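Local coordinates for protein alpha-1,2-mannosidase (Bacteroides thetaiotaomicron, PDB 2WW2) that hydrolyses alpha-mannosides with inversion of the anomeric centre, as a calcium-dependent glycoside hydrolase of family 92 in a human gut symbiont, at residues F7-M15 with Q104-Y112; Y54-R62 with K94-E105. All coordinates share one frame; numbering follows the deposited sequence.

How the contacts relate
Both contacts draw on strand 98-108, share Gln104 and Glu105 and are partly buried, yet they differ in place. Contact 1 lies nearer the middle of the chain, about 18 Å from its centre, and wedges the loop 7-15 between that strand and helices 256-271 and 281-294; its packing is largely apolar. Contact 2, more peripheral with its centre about 26 Å out, pairs strand 98-108 with strand 60-67 and is richer in hydrogen bonds; at its outer side Gln722 of a neighbouring copy in the deposited assembly bonds to Thr57 O and Ser59 N. The contact centres lie about 17 Å apart. They meet where Leu14 CD2 packs on Tyr54 CE2 at 3.6 Å, and both reach the hydrated sodium site.

Contact 1 of 2, residues F7-M15 with Q104-Y112; sequences FVDYVNPLM and QEKATPYNY. With NA (sodium ion), chain E.
Val11 CG1 presses on Pro109 CG at 3.3 Å, closer than two such carbons normally sit. With CG1 anti to the backbone N (chi1 174°), this branch rather than CG2 meets the proline. Val8 passes the same ring pointing the other way, and its CG2 also meets the edge of the Tyr110 ring, 3.8 Å from CD2, while Thr108 OG1 sits over a face of that ring. Pro13 packs two ring atoms on the opposing backbone, its CD 3.2 Å from Ala107 O and its CG 3.6 Å from Thr108 C. Leu14 reaches farther: its CD1 comes 3.8 Å from Glu105 OE1 and 4.2 Å from Ala107 CB. The glutamate's other oxygen, OE2, accepts from Tyr112 OH at 2.6 Å through its anti lone pair, and its backbone O binds the sodium ion. With no direct hydrogen bond joining the two segments, the loop is docked on 104-112 by shape, two prolines and two valines supplying rigid or branched apolar surfaces. Polar ends at the margin are satisfied by partners of their own, the Asp9 carboxylate by Glu6 N and Arg264, and Glu105 OE2 by Tyr112 OH.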
loop_
_atom_site.group_PDB
_atom_site.type_symbol
_atom_site.label_atom_id
_atom_site.label_comp_id
_atom_site.label_asym_id
_atom_site.label_seq_id
_atom_site.Cartn_x
_atom_site.Cartn_y
_atom_site.Cartn_z
ATOM N N PHE A 7 20.906 -34.747 -14.428
ATOM C CA PHE A 7 19.753 -33.950 -14.037
ATOM C C PHE A 7 19.613 -33.789 -12.525
ATOM O O PHE A 7 19.302 -32.685 -12.046
ATOM C CB PHE A 7 18.473 -34.498 -14.677
ATOM C CG PHE A 7 18.416 -34.253 -16.164
ATOM C CD1 PHE A 7 18.869 -33.042 -16.686
ATOM C CD2 PHE A 7 17.965 -35.215 -17.022
ATOM C CE1 PHE A 7 18.848 -32.803 -18.060
ATOM C CE2 PHE A 7 17.946 -34.996 -18.388
ATOM C CZ PHE A 7 18.382 -33.790 -18.906
ATOM N N VAL A 8 19.904 -34.842 -11.766
ATOM C CA VAL A 8 19.740 -34.753 -10.293
ATOM C C VAL A 8 20.769 -33.792 -9.692
ATOM O O VAL A 8 20.536 -33.230 -8.630
ATOM C CB VAL A 8 19.799 -36.150 -9.598
ATOM C CG1 VAL A 8 21.242 -36.655 -9.567
ATOM C CG2 VAL A 8 19.227 -36.085 -8.180
ATOM N N ASP A 9 21.891 -33.580 -10.383
ATOM C CA ASP A 9 22.925 -32.632 -9.920
ATOM C C ASP A 9 22.416 -31.184 -9.900
ATOM O O ASP A 9 22.987 -30.324 -9.221
ATOM C CB ASP A 9 24.197 -32.705 -10.792
ATOM C CG ASP A 9 24.903 -34.046 -10.684
ATOM O OD1 ASP A 9 24.858 -34.638 -9.591
ATOM O OD2 ASP A 9 25.511 -34.504 -11.680
ATOM N N TYR A 10 21.354 -30.910 -10.644
ATOM C CA TYR A 10 20.771 -29.572 -10.652
ATOM C C TYR A 10 19.815 -29.336 -9.468
ATOM O O TYR A 10 19.420 -28.198 -9.195
ATOM C CB TYR A 10 20.031 -29.330 -11.968
ATOM C CG TYR A 10 20.969 -29.207 -13.147
ATOM C CD1 TYR A 10 21.883 -28.140 -13.226
ATOM C CD2 TYR A 10 20.942 -30.130 -14.173
ATOM C CE1 TYR A 10 22.751 -28.006 -14.315
ATOM C CE2 TYR A 10 21.831 -30.013 -15.273
ATOM C CZ TYR A 10 22.717 -28.944 -15.319
ATOM O OH TYR A 10 23.582 -28.807 -16.375
ATOM N N VAL A 11 19.453 -30.399 -8.753
ATOM C CA VAL A 11 18.398 -30.281 -7.744
ATOM C C VAL A 11 18.916 -29.668 -6.444
ATOM O O VAL A 11 19.878 -30.171 -5.869
ATOM C CB VAL A 11 17.738 -31.640 -7.425
ATOM C CG1 VAL A 11 16.730 -31.513 -6.255
ATOM C CG2 VAL A 11 17.049 -32.191 -8.674
ATOM N N ASN A 12 18.242 -28.618 -5.967
ATOM C CA ASN A 12 18.527 -28.057 -4.649
ATOM C C ASN A 12 17.315 -28.255 -3.759
ATOM O O ASN A 12 16.334 -27.530 -3.905
ATOM C CB ASN A 12 18.827 -26.556 -4.751
ATOM C CG ASN A 12 19.084 -25.932 -3.386
ATOM O OD1 ASN A 12 19.295 -26.649 -2.397
ATOM N ND2 ASN A 12 19.084 -24.618 -3.324
ATOM N N PRO A 13 17.366 -29.243 -2.847
ATOM C CA PRO A 13 16.229 -29.532 -1.960
ATOM C C PRO A 13 15.989 -28.390 -0.976
ATOM O O PRO A 13 14.955 -28.348 -0.316
ATOM C CB PRO A 13 16.672 -30.785 -1.204
ATOM C CG PRO A 13 17.753 -31.419 -2.080
ATOM C CD PRO A 13 18.472 -30.189 -2.645
ATOM N N LEU A 14 16.939 -27.464 -0.877
ATOM C CA LEU A 14 16.728 -26.280 -0.030
ATOM C C LEU A 14 16.158 -25.073 -0.772
ATOM O O LEU A 14 16.010 -23.993 -0.181
ATOM C CB LEU A 14 18.038 -25.875 0.621
ATOM C CG LEU A 14 18.502 -26.857 1.680
ATOM C CD1 LEU A 14 19.922 -26.521 2.142
ATOM C CD2 LEU A 14 17.515 -26.861 2.857
ATOM N N MET A 15 15.843 -25.235 -2.055
ATOM C CA MET A 15 15.257 -24.135 -2.815
ATOM C C MET A 15 14.005 -23.638 -2.123
ATOM O O MET A 15 13.109 -24.425 -1.837
ATOM C CB MET A 15 14.888 -24.561 -4.231
ATOM C CG MET A 15 14.082 -23.502 -4.979
ATOM S SD MET A 15 13.717 -23.922 -6.688
ATOM C CE MET A 15 12.397 -22.768 -7.074
ATOM N N GLN A 104 29.157 -26.762 6.007
ATOM C CA GLN A 104 29.489 -28.184 6.053
ATOM C C GLN A 104 28.237 -29.039 5.904
ATOM O O GLN A 104 28.138 -30.109 6.487
ATOM C CB GLN A 104 30.264 -28.527 7.330
ATOM C CG GLN A 104 31.756 -28.127 7.244
ATOM C CD GLN A 104 32.531 -29.065 6.306
ATOM O OE1 GLN A 104 32.060 -30.167 5.980
ATOM N NE2 GLN A 104 33.700 -28.640 5.884
ATOM N N GLU A 105 27.299 -28.565 5.091
ATOM C CA GLU A 105 26.054 -29.276 4.840
ATOM C C GLU A 105 25.849 -29.420 3.331
ATOM O O GLU A 105 26.028 -28.471 2.581
ATOM C CB GLU A 105 24.890 -28.475 5.425
ATOM C CG GLU A 105 23.500 -29.032 5.110
ATOM C CD GLU A 105 22.390 -28.034 5.423
ATOM O OE1 GLU A 105 22.489 -26.867 4.964
ATOM O OE2 GLU A 105 21.431 -28.408 6.135
ATOM N N LYS A 106 25.470 -30.608 2.889
ATOM C CA LYS A 106 25.324 -30.869 1.480
ATOM C C LYS A 106 24.029 -31.666 1.317
ATOM O O LYS A 106 24.003 -32.875 1.535
ATOM C CB LYS A 106 26.512 -31.698 1.041
ATOM C CG LYS A 106 26.992 -31.443 -0.319
ATOM C CD LYS A 106 25.991 -31.999 -1.254
ATOM N N ALA A 107 22.964 -30.966 0.940
ATOM C CA ALA A 107 21.644 -31.556 0.783
ATOM C C ALA A 107 21.350 -31.861 -0.688
ATOM O O ALA A 107 21.407 -30.955 -1.529
ATOM C CB ALA A 107 20.572 -30.582 1.341
ATOM N N THR A 108 21.055 -33.127 -0.994
ATOM C CA THR A 108 20.647 -33.565 -2.337
ATOM C C THR A 108 19.507 -34.551 -2.114
ATOM O O THR A 108 19.283 -34.979 -0.977
ATOM C CB THR A 108 21.768 -34.314 -3.098
ATOM O OG1 THR A 108 21.944 -35.630 -2.558
ATOM C CG2 THR A 108 23.088 -33.569 -3.033
ATOM N N PRO A 109 18.759 -34.891 -3.181
ATOM C CA PRO A 109 17.635 -35.816 -3.017
ATOM C C PRO A 109 18.077 -37.225 -2.645
ATOM O O PRO A 109 17.285 -37.974 -2.079
ATOM C CB PRO A 109 16.994 -35.849 -4.418
ATOM C CG PRO A 109 17.392 -34.538 -5.035
ATOM C CD PRO A 109 18.773 -34.257 -4.512
ATOM N N TYR A 110 19.315 -37.594 -3.008
ATOM C CA TYR A 110 19.783 -38.966 -2.888
ATOM C C TYR A 110 20.736 -39.150 -1.698
ATOM O O TYR A 110 21.178 -40.253 -1.429
ATOM C CB TYR A 110 20.487 -39.406 -4.198
ATOM C CG TYR A 110 21.651 -38.519 -4.552
ATOM C CD1 TYR A 110 22.924 -38.770 -4.034
ATOM C CD2 TYR A 110 21.486 -37.418 -5.391
ATOM C CE1 TYR A 110 23.999 -37.934 -4.346
ATOM C CE2 TYR A 110 22.543 -36.584 -5.696
ATOM C CZ TYR A 110 23.798 -36.847 -5.185
ATOM O OH TYR A 110 24.850 -35.990 -5.495
ATOM N N ASN A 111 21.041 -38.056 -1.001
ATOM C CA ASN A 111 21.934 -38.076 0.142
ATOM C C ASN A 111 21.977 -36.716 0.836
ATOM O O ASN A 111 22.152 -35.692 0.203
ATOM C CB ASN A 111 23.378 -38.445 -0.290
ATOM C CG ASN A 111 24.308 -38.638 0.903
ATOM O OD1 ASN A 111 24.351 -39.720 1.503
ATOM N ND2 ASN A 111 25.057 -37.603 1.249
ATOM N N TYR A 112 21.838 -36.719 2.154
ATOM C CA TYR A 112 22.089 -35.539 2.953
ATOM C C TYR A 112 23.303 -35.805 3.839
ATOM O O TYR A 112 23.352 -36.816 4.553
ATOM C CB TYR A 112 20.863 -35.227 3.820
ATOM C CG TYR A 112 21.069 -34.025 4.734
ATOM C CD1 TYR A 112 20.669 -32.747 4.343
ATOM C CD2 TYR A 112 21.672 -34.172 5.979
ATOM C CE1 TYR A 112 20.866 -31.630 5.181
ATOM C CE2 TYR A 112 21.862 -33.072 6.834
ATOM C CZ TYR A 112 21.452 -31.816 6.429
ATOM O OH TYR A 112 21.652 -30.749 7.263
HETATM NA NA NA E . 26.079 -26.194 2.250
HETATM O O HOH W 1 24.533 -34.178 -7.064
HETATM O O HOH W 2 23.695 -26.266 2.620
HETATM O O HOH W 3 25.650 -26.583 -0.130
HETATM O O HOH W 4 28.396 -26.313 1.681
HETATM O O HOH W 5 25.657 -23.737 1.887
#

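Contact 2 of 2, residues Y54-R62 with K94-E105; sequences YTYTDSLMR and KERLVPFSHQQE. With NA (sodium ion), chain E.
Beside a short antiparallel pairing of strands 60-67 and 98-108 in the family 92 N-terminal domain, the Arg96 guanidinium grips Arg62 O side-on, in plane, with NE at 2.8 Å and NH2 at 3.1 Å. Asp148 forms a salt bridge with the same guanidinium through NH1. Leu97 CD1 lies over a face of the Arg62 guanidinium, 3.6 Å from CZ, while Thr45 O takes the arginine's NE. Val98 forms the hydrogen-bonded pair with Met61, whose N reaches Val98 O at 2.8 Å almost straight (178°). Pro99 follows as the non-hydrogen-bonded partner of Leu60, packing its CB against the leucine CD2. Phe100 N then donates to Ser59 O at 3.0 Å; CG between the backbone N and carbonyl carbon (chi1 71°) brings the phenylalanine ring back against that same oxygen and the backbone from Asp58 to Leu60. The chain next turns through two overlapping type I turns, and His102 stacks on the Tyr56 ring, offset, with centroids 3.8 Å apart and planes at 8°. His102 NE2 donates to Tyr56 O at 2.6 Å, and its ND1 to Glu105 OE1. A leucine here would probably leave both oxygens without their imidazole donors and the tyrosine without its flat partner. His102 O joins Glu105 O on the sodium ion. Finally, Tyr54 OH donates to the syn lone pair of Glu105 OE2 at 2.6 Å.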
loop_
_atom_site.group_PDB
_atom_site.type_symbol
_atom_site.label_atom_id
_atom_site.label_comp_id
_atom_site.label_asym_id
_atom_site.label_seq_id
_atom_site.Cartn_x
_atom_site.Cartn_y
_atom_site.Cartn_z
ATOM N N TYR A 54 12.538 -28.297 9.964
ATOM C CA TYR A 54 13.860 -27.827 9.577
ATOM C C TYR A 54 13.707 -26.351 9.254
ATOM O O TYR A 54 12.952 -25.989 8.353
ATOM C CB TYR A 54 14.395 -28.606 8.353
ATOM C CG TYR A 54 15.734 -28.105 7.805
ATOM C CD1 TYR A 54 16.937 -28.689 8.202
ATOM C CD2 TYR A 54 15.785 -27.057 6.877
ATOM C CE1 TYR A 54 18.172 -28.235 7.695
ATOM C CE2 TYR A 54 17.014 -26.596 6.365
ATOM C CZ TYR A 54 18.189 -27.185 6.775
ATOM O OH TYR A 54 19.386 -26.731 6.265
ATOM N N THR A 55 14.432 -25.511 9.995
ATOM C CA THR A 55 14.425 -24.073 9.793
ATOM C C THR A 55 15.840 -23.662 9.393
ATOM O O THR A 55 16.794 -23.853 10.153
ATOM C CB THR A 55 13.949 -23.377 11.093
ATOM O OG1 THR A 55 12.565 -23.692 11.291
ATOM C CG2 THR A 55 14.134 -21.859 11.042
ATOM N N TYR A 56 15.974 -23.141 8.176
ATOM C CA TYR A 56 17.277 -22.850 7.611
ATOM C C TYR A 56 18.103 -21.914 8.499
ATOM O O TYR A 56 19.321 -22.060 8.583
ATOM C CB TYR A 56 17.128 -22.258 6.211
ATOM C CG TYR A 56 18.444 -22.095 5.503
ATOM C CD1 TYR A 56 19.064 -23.180 4.881
ATOM C CD2 TYR A 56 19.087 -20.860 5.477
ATOM C CE1 TYR A 56 20.266 -23.028 4.240
ATOM C CE2 TYR A 56 20.296 -20.702 4.835
ATOM C CZ TYR A 56 20.888 -21.786 4.222
ATOM O OH TYR A 56 22.107 -21.616 3.581
ATOM N N THR A 57 17.457 -20.970 9.177
ATOM C CA THR A 57 18.202 -20.022 10.005
ATOM C C THR A 57 18.596 -20.602 11.381
ATOM O O THR A 57 19.309 -19.954 12.140
ATOM C CB THR A 57 17.427 -18.696 10.210
ATOM O OG1 THR A 57 16.111 -18.998 10.683
ATOM C CG2 THR A 57 17.321 -17.909 8.889
ATOM N N ASP A 58 18.121 -21.803 11.713
ATOM C CA ASP A 58 18.489 -22.407 12.991
ATOM C C ASP A 58 19.763 -23.227 12.803
ATOM O O ASP A 58 19.956 -23.845 11.755
ATOM C CB ASP A 58 17.323 -23.209 13.596
ATOM C CG ASP A 58 16.232 -22.286 14.173
ATOM O OD1 ASP A 58 16.540 -21.130 14.540
ATOM O OD2 ASP A 58 15.065 -22.677 14.263
ATOM N N SER A 59 20.659 -23.173 13.777
ATOM C CA SER A 59 21.987 -23.744 13.603
ATOM C C SER A 59 22.275 -24.915 14.545
ATOM O O SER A 59 23.441 -25.298 14.729
ATOM C CB SER A 59 23.036 -22.641 13.810
ATOM O OG SER A 59 22.949 -22.117 15.144
ATOM N N LEU A 60 21.222 -25.471 15.144
ATOM C CA LEU A 60 21.365 -26.565 16.101
ATOM C C LEU A 60 20.521 -27.736 15.611
ATOM O O LEU A 60 19.319 -27.584 15.383
ATOM C CB LEU A 60 20.892 -26.141 17.490
ATOM C CG LEU A 60 21.662 -24.970 18.142
ATOM C CD1 LEU A 60 20.969 -24.531 19.441
ATOM C CD2 LEU A 60 23.102 -25.375 18.421
ATOM N N MET A 61 21.153 -28.890 15.442
ATOM C CA MET A 61 20.438 -30.052 14.941
ATOM C C MET A 61 20.012 -30.967 16.079
ATOM O O MET A 61 20.743 -31.144 17.043
ATOM C CB MET A 61 21.304 -30.828 13.955
ATOM C CG MET A 61 20.512 -31.870 13.208
ATOM S SD MET A 61 19.698 -31.160 11.794
ATOM C CE MET A 61 21.105 -30.737 10.732
ATOM N N ARG A 62 18.810 -31.543 15.973
ATOM C CA ARG A 62 18.299 -32.448 17.019
ATOM C C ARG A 62 18.188 -33.905 16.577
ATOM O O ARG A 62 18.174 -34.816 17.416
ATOM C CB ARG A 62 16.890 -32.040 17.476
ATOM C CG ARG A 62 16.768 -30.601 17.898
ATOM C CD ARG A 62 15.399 -30.355 18.516
ATOM N NE ARG A 62 15.146 -28.923 18.558
ATOM C CZ ARG A 62 14.882 -28.241 19.661
ATOM N NH1 ARG A 62 14.827 -28.859 20.838
ATOM N NH2 ARG A 62 14.666 -26.942 19.576
ATOM N N LYS A 94 14.499 -32.058 23.604
ATOM C CA LYS A 94 14.663 -30.715 24.168
ATOM C C LYS A 94 16.112 -30.407 24.455
ATOM O O LYS A 94 16.482 -29.245 24.533
ATOM C CB LYS A 94 13.881 -30.585 25.475
ATOM C CG LYS A 94 12.386 -30.841 25.334
ATOM C CD LYS A 94 11.612 -29.540 25.238
ATOM C CE LYS A 94 10.118 -29.774 25.447
ATOM N NZ LYS A 94 9.337 -28.537 25.138
ATOM N N GLU A 95 16.924 -31.449 24.622
ATOM C CA GLU A 95 18.326 -31.307 24.993
ATOM C C GLU A 95 19.342 -31.738 23.921
ATOM O O GLU A 95 20.530 -31.461 24.080
ATOM C CB GLU A 95 18.622 -32.111 26.263
ATOM C CG GLU A 95 17.966 -31.548 27.489
ATOM C CD GLU A 95 18.572 -32.127 28.735
ATOM O OE1 GLU A 95 18.266 -33.295 29.045
ATOM O OE2 GLU A 95 19.375 -31.422 29.388
ATOM N N ARG A 96 18.896 -32.436 22.873
ATOM C CA ARG A 96 19.780 -32.846 21.786
ATOM C C ARG A 96 19.878 -31.708 20.814
ATOM O O ARG A 96 19.040 -31.577 19.918
ATOM C CB ARG A 96 19.249 -34.060 20.997
ATOM C CG ARG A 96 19.254 -35.356 21.726
ATOM C CD ARG A 96 18.922 -36.547 20.795
ATOM N NE ARG A 96 17.919 -36.245 19.781
ATOM C CZ ARG A 96 16.617 -36.512 19.878
ATOM N NH1 ARG A 96 16.107 -37.092 20.975
ATOM N NH2 ARG A 96 15.817 -36.197 18.865
ATOM N N LEU A 97 20.883 -30.876 20.990
ATOM C CA LEU A 97 21.037 -29.685 20.178
ATOM C C LEU A 97 22.495 -29.601 19.804
ATOM O O LEU A 97 23.311 -29.243 20.634
ATOM C CB LEU A 97 20.699 -28.441 21.003
ATOM C CG LEU A 97 19.250 -28.068 21.304
ATOM C CD1 LEU A 97 18.405 -27.974 20.062
ATOM C CD2 LEU A 97 18.668 -29.036 22.311
ATOM N N VAL A 98 22.834 -29.909 18.560
ATOM C CA VAL A 98 24.228 -29.982 18.188
ATOM C C VAL A 98 24.506 -28.967 17.085
ATOM O O VAL A 98 23.868 -29.014 16.024
ATOM C CB VAL A 98 24.591 -31.386 17.682
ATOM C CG1 VAL A 98 26.099 -31.466 17.401
ATOM C CG2 VAL A 98 24.161 -32.441 18.702
ATOM N N PRO A 99 25.448 -28.044 17.337
ATOM C CA PRO A 99 25.698 -26.966 16.379
ATOM C C PRO A 99 26.363 -27.452 15.082
ATOM O O PRO A 99 27.247 -28.319 15.119
ATOM C CB PRO A 99 26.616 -25.979 17.140
ATOM C CG PRO A 99 27.014 -26.653 18.424
ATOM C CD PRO A 99 26.182 -27.904 18.609
ATOM N N PHE A 100 25.938 -26.871 13.963
ATOM C CA PHE A 100 26.506 -27.169 12.641
ATOM C C PHE A 100 26.450 -25.909 11.777
ATOM O O PHE A 100 25.674 -24.986 12.049
ATOM C CB PHE A 100 25.739 -28.314 11.947
ATOM C CG PHE A 100 24.361 -27.933 11.483
ATOM C CD1 PHE A 100 24.133 -27.605 10.148
ATOM C CD2 PHE A 100 23.290 -27.914 12.373
ATOM C CE1 PHE A 100 22.863 -27.223 9.709
ATOM C CE2 PHE A 100 22.018 -27.544 11.952
ATOM C CZ PHE A 100 21.796 -27.223 10.609
ATOM N N SER A 101 27.261 -25.886 10.729
ATOM C CA SER A 101 27.266 -24.776 9.773
ATOM C C SER A 101 26.759 -25.261 8.430
ATOM O O SER A 101 27.064 -26.394 8.019
ATOM C CB SER A 101 28.700 -24.264 9.609
ATOM O OG SER A 101 28.770 -23.361 8.533
ATOM N N HIS A 102 25.970 -24.433 7.741
ATOM C CA HIS A 102 25.541 -24.796 6.393
ATOM C C HIS A 102 26.752 -24.944 5.471
ATOM O O HIS A 102 26.644 -25.550 4.420
ATOM C CB HIS A 102 24.560 -23.763 5.814
ATOM C CG HIS A 102 23.239 -23.714 6.524
ATOM N ND1 HIS A 102 22.347 -24.767 6.514
ATOM C CD2 HIS A 102 22.643 -22.726 7.237
ATOM C CE1 HIS A 102 21.272 -24.443 7.208
ATOM N NE2 HIS A 102 21.427 -23.211 7.663
ATOM N N GLN A 103 27.909 -24.403 5.857
ATOM C CA GLN A 103 29.107 -24.547 5.014
ATOM C C GLN A 103 29.559 -26.005 4.983
ATOM O O GLN A 103 30.276 -26.432 4.064
ATOM C CB GLN A 103 30.272 -23.699 5.529
ATOM C CG GLN A 103 30.213 -22.253 5.123
ATOM C CD GLN A 103 31.410 -21.487 5.636
ATOM O OE1 GLN A 103 31.496 -21.185 6.824
ATOM N NE2 GLN A 103 32.347 -21.176 4.747
ATOM N N GLN A 104 29.157 -26.762 6.007
ATOM C CA GLN A 104 29.489 -28.184 6.053
ATOM C C GLN A 104 28.237 -29.039 5.904
ATOM O O GLN A 104 28.138 -30.109 6.487
ATOM C CB GLN A 104 30.264 -28.527 7.330
ATOM C CG GLN A 104 31.756 -28.127 7.244
ATOM C CD GLN A 104 32.531 -29.065 6.306
ATOM O OE1 GLN A 104 32.060 -30.167 5.980
ATOM N NE2 GLN A 104 33.700 -28.640 5.884
ATOM N N GLU A 105 27.299 -28.565 5.091
ATOM C CA GLU A 105 26.054 -29.276 4.840
ATOM C C GLU A 105 25.849 -29.420 3.331
ATOM O O GLU A 105 26.028 -28.471 2.581
ATOM C CB GLU A 105 24.890 -28.475 5.425
ATOM C CG GLU A 105 23.500 -29.032 5.110
ATOM C CD GLU A 105 22.390 -28.034 5.423
ATOM O OE1 GLU A 105 22.489 -26.867 4.964
ATOM O OE2 GLU A 105 21.431 -28.408 6.135
HETATM NA NA NA E . 26.079 -26.194 2.250
HETATM O O HOH W 6 14.740 -26.900 23.180
HETATM O O HOH W 4 28.396 -26.313 1.681
HETATM O O HOH W 2 23.695 -26.266 2.620
HETATM O O HOH W 3 25.650 -26.583 -0.130
HETATM O O HOH W 5 25.657 -23.737 1.887
#